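Local coordinates for natural killer cell receptor Ly49C (Mus musculus, PDB 3C8J), which serves as a disulfide-linked homodimeric, C-type lectin-like receptor on natural killer cells for class I MHC molecules, at residues V131-Y136 with L176-I181. The protein carries 4 engineered substitutions. Numbering follows the deposited sequence.
Engineered in segment 131-136: Gly134 (natural residue Glu).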
loop_
_atom_site.group_PDB
_atom_site.type_symbol
_atom_site.label_atom_id
_atom_site.label_comp_id
_atom_site.label_asym_id
_atom_site.label_seq_id
_atom_site.Cartn_x
_atom_site.Cartn_y
_atom_site.Cartn_z
ATOM N N VAL A 131 -4.698 0.367 11.645
ATOM C CA VAL A 131 -5.002 -0.714 12.538
ATOM C C VAL A 131 -6.454 -0.656 13.040
ATOM O O VAL A 131 -6.996 0.438 13.292
ATOM C CB VAL A 131 -3.925 -0.656 13.627
ATOM C CG1 VAL A 131 -4.469 -0.479 15.028
ATOM C CG2 VAL A 131 -2.889 -1.784 13.436
ATOM N N ILE A 132 -7.098 -1.824 13.134
ATOM C CA ILE A 132 -8.367 -1.932 13.842
ATOM C C ILE A 132 -8.022 -1.695 15.311
ATOM O O ILE A 132 -6.984 -2.158 15.739
ATOM C CB ILE A 132 -8.997 -3.325 13.661
ATOM C CG1 ILE A 132 -9.683 -3.441 12.303
ATOM C CG2 ILE A 132 -10.038 -3.591 14.757
ATOM C CD1 ILE A 132 -9.703 -4.842 11.750
ATOM N N PRO A 133 -8.848 -0.935 16.073
ATOM C CA PRO A 133 -8.511 -0.696 17.509
ATOM C C PRO A 133 -8.045 -1.966 18.214
ATOM O O PRO A 133 -8.736 -2.979 18.171
ATOM C CB PRO A 133 -9.826 -0.219 18.104
ATOM C CG PRO A 133 -10.487 0.485 16.989
ATOM C CD PRO A 133 -10.088 -0.221 15.692
ATOM N N GLY A 134 -6.853 -1.928 18.794
ATOM C CA GLY A 134 -6.307 -3.066 19.514
ATOM C C GLY A 134 -4.876 -2.767 19.919
ATOM O O GLY A 134 -4.437 -1.615 19.870
ATOM N N ASN A 135 -4.156 -3.808 20.325
ATOM C CA ASN A 135 -2.759 -3.710 20.687
ATOM C C ASN A 135 -1.959 -4.734 19.907
ATOM O O ASN A 135 -2.305 -5.921 19.902
ATOM C CB ASN A 135 -2.597 -3.933 22.175
ATOM C CG ASN A 135 -3.360 -2.926 22.980
ATOM O OD1 ASN A 135 -4.084 -3.273 23.903
ATOM N ND2 ASN A 135 -3.230 -1.656 22.615
ATOM N N TYR A 136 -0.889 -4.282 19.257
ATOM C CA TYR A 136 -0.140 -5.126 18.339
ATOM C C TYR A 136 1.339 -5.201 18.729
ATOM O O TYR A 136 2.036 -4.177 18.799
ATOM C CB TYR A 136 -0.262 -4.570 16.911
ATOM C CG TYR A 136 -1.659 -4.538 16.370
ATOM C CD1 TYR A 136 -2.556 -3.570 16.790
ATOM C CD2 TYR A 136 -2.077 -5.448 15.413
ATOM C CE1 TYR A 136 -3.845 -3.526 16.312
ATOM C CE2 TYR A 136 -3.379 -5.389 14.899
ATOM C CZ TYR A 136 -4.250 -4.418 15.367
ATOM O OH TYR A 136 -5.529 -4.344 14.930
ATOM N N LEU A 176 2.039 -1.549 19.518
ATOM C CA LEU A 176 1.358 -0.312 19.172
ATOM C C LEU A 176 -0.167 -0.397 19.266
ATOM O O LEU A 176 -0.765 -1.490 19.214
ATOM C CB LEU A 176 1.836 0.280 17.836
ATOM C CG LEU A 176 1.381 -0.211 16.462
ATOM C CD1 LEU A 176 -0.132 -0.181 16.305
ATOM C CD2 LEU A 176 2.047 0.610 15.355
ATOM N N SER A 177 -0.766 0.776 19.443
ATOM C CA SER A 177 -2.200 0.962 19.500
ATOM C C SER A 177 -2.444 2.138 18.574
ATOM O O SER A 177 -1.490 2.760 18.124
ATOM C CB SER A 177 -2.664 1.271 20.940
ATOM O OG SER A 177 -1.945 2.350 21.506
ATOM N N LYS A 178 -3.706 2.439 18.283
ATOM C CA LYS A 178 -4.033 3.547 17.400
ATOM C C LYS A 178 -3.566 4.872 18.011
ATOM O O LYS A 178 -3.366 5.864 17.297
ATOM C CB LYS A 178 -5.542 3.608 17.112
ATOM C CG LYS A 178 -6.080 2.438 16.301
ATOM C CD LYS A 178 -7.501 2.699 15.774
ATOM C CE LYS A 178 -7.511 3.700 14.625
ATOM N NZ LYS A 178 -6.825 3.160 13.425
ATOM N N ALA A 179 -3.395 4.858 19.335
ATOM C CA ALA A 179 -3.037 6.030 20.124
ATOM C C ALA A 179 -1.529 6.212 20.323
ATOM O O ALA A 179 -1.051 7.348 20.332
ATOM C CB ALA A 179 -3.740 5.991 21.452
ATOM N N ARG A 180 -0.780 5.120 20.487
ATOM C CA ARG A 180 0.681 5.239 20.647
ATOM C C ARG A 180 1.451 3.910 20.651
ATOM O O ARG A 180 0.951 2.906 20.143
ATOM C CB ARG A 180 1.020 6.044 21.894
ATOM C CG ARG A 180 0.470 5.415 23.127
ATOM C CD ARG A 180 0.415 6.379 24.307
ATOM N NE ARG A 180 -0.251 5.700 25.419
ATOM C CZ ARG A 180 -1.571 5.542 25.532
ATOM N NH1 ARG A 180 -2.396 6.040 24.615
ATOM N NH2 ARG A 180 -2.068 4.886 26.572
ATOM N N ILE A 181 2.682 3.943 21.162
ATOM C CA ILE A 181 3.487 2.746 21.414
ATOM C C ILE A 181 3.922 2.734 22.883
ATOM O O ILE A 181 4.172 3.776 23.468
ATOM C CB ILE A 181 4.760 2.624 20.504
ATOM C CG1 ILE A 181 5.764 3.731 20.800
ATOM C CG2 ILE A 181 4.405 2.663 19.054
ATOM C CD1 ILE A 181 7.176 3.374 20.437
#
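In this C-type lectin-like domain, the connection leaving helix 121-130 runs into strand 136-143 just where strand 173-176 turns back toward strand 181-184, and one antiparallel hydrogen-bonded pair, Tyr136 with Leu176, joins the two. Both bonds of the pair are present: Tyr136 N to Leu176 O (2.8 Å, 153° at the hydrogen) and Leu176 N to Tyr136 O (2.7 Å). Beyond it the two backbones are in CA-H...O contact, Asn135 CA to Leu176 O at 3.3 Å and Ser177 CA to the carbonyl O of Gly134, an engineered residue, at 3.4 Å.

The apolar part centres on the Tyr136 ring; chi1 of -62° places CG beside the backbone N, and the ring then lies with Val131 CG2 over one face, offset toward the rim. Leu176 crosses the ring obliquely and brings CD1 to 4.2 Å from Tyr136 CD1. Leu176 continues onto Leu124 and Leu127 of helix 121-130, so the strand pair is tied into the buried core. At the far end of the ring, Tyr136 OH donates in plane to a lone pair of Ile132 O (2.7 Å), closing the segment back on itself around Pro133-Asn135.

Ser177 OG accepts from Arg180 N, an ST motif, in a turn also closed by Ser177 N to Arg180 O, within the region implicated in MHC class I binding.

Lys178 reaches from this turn back to segment 131-136. Its CG passes Val131 CG1 at 3.6 Å and its CD lies beside the Pro133 ring; bends at chi3 and chi4 then bring the ammonium to the helix C-terminus, where Gln128 O also accepts from it and Lys178 NZ donates to Val131 O at 2.7 Å, in the carbonyl plane.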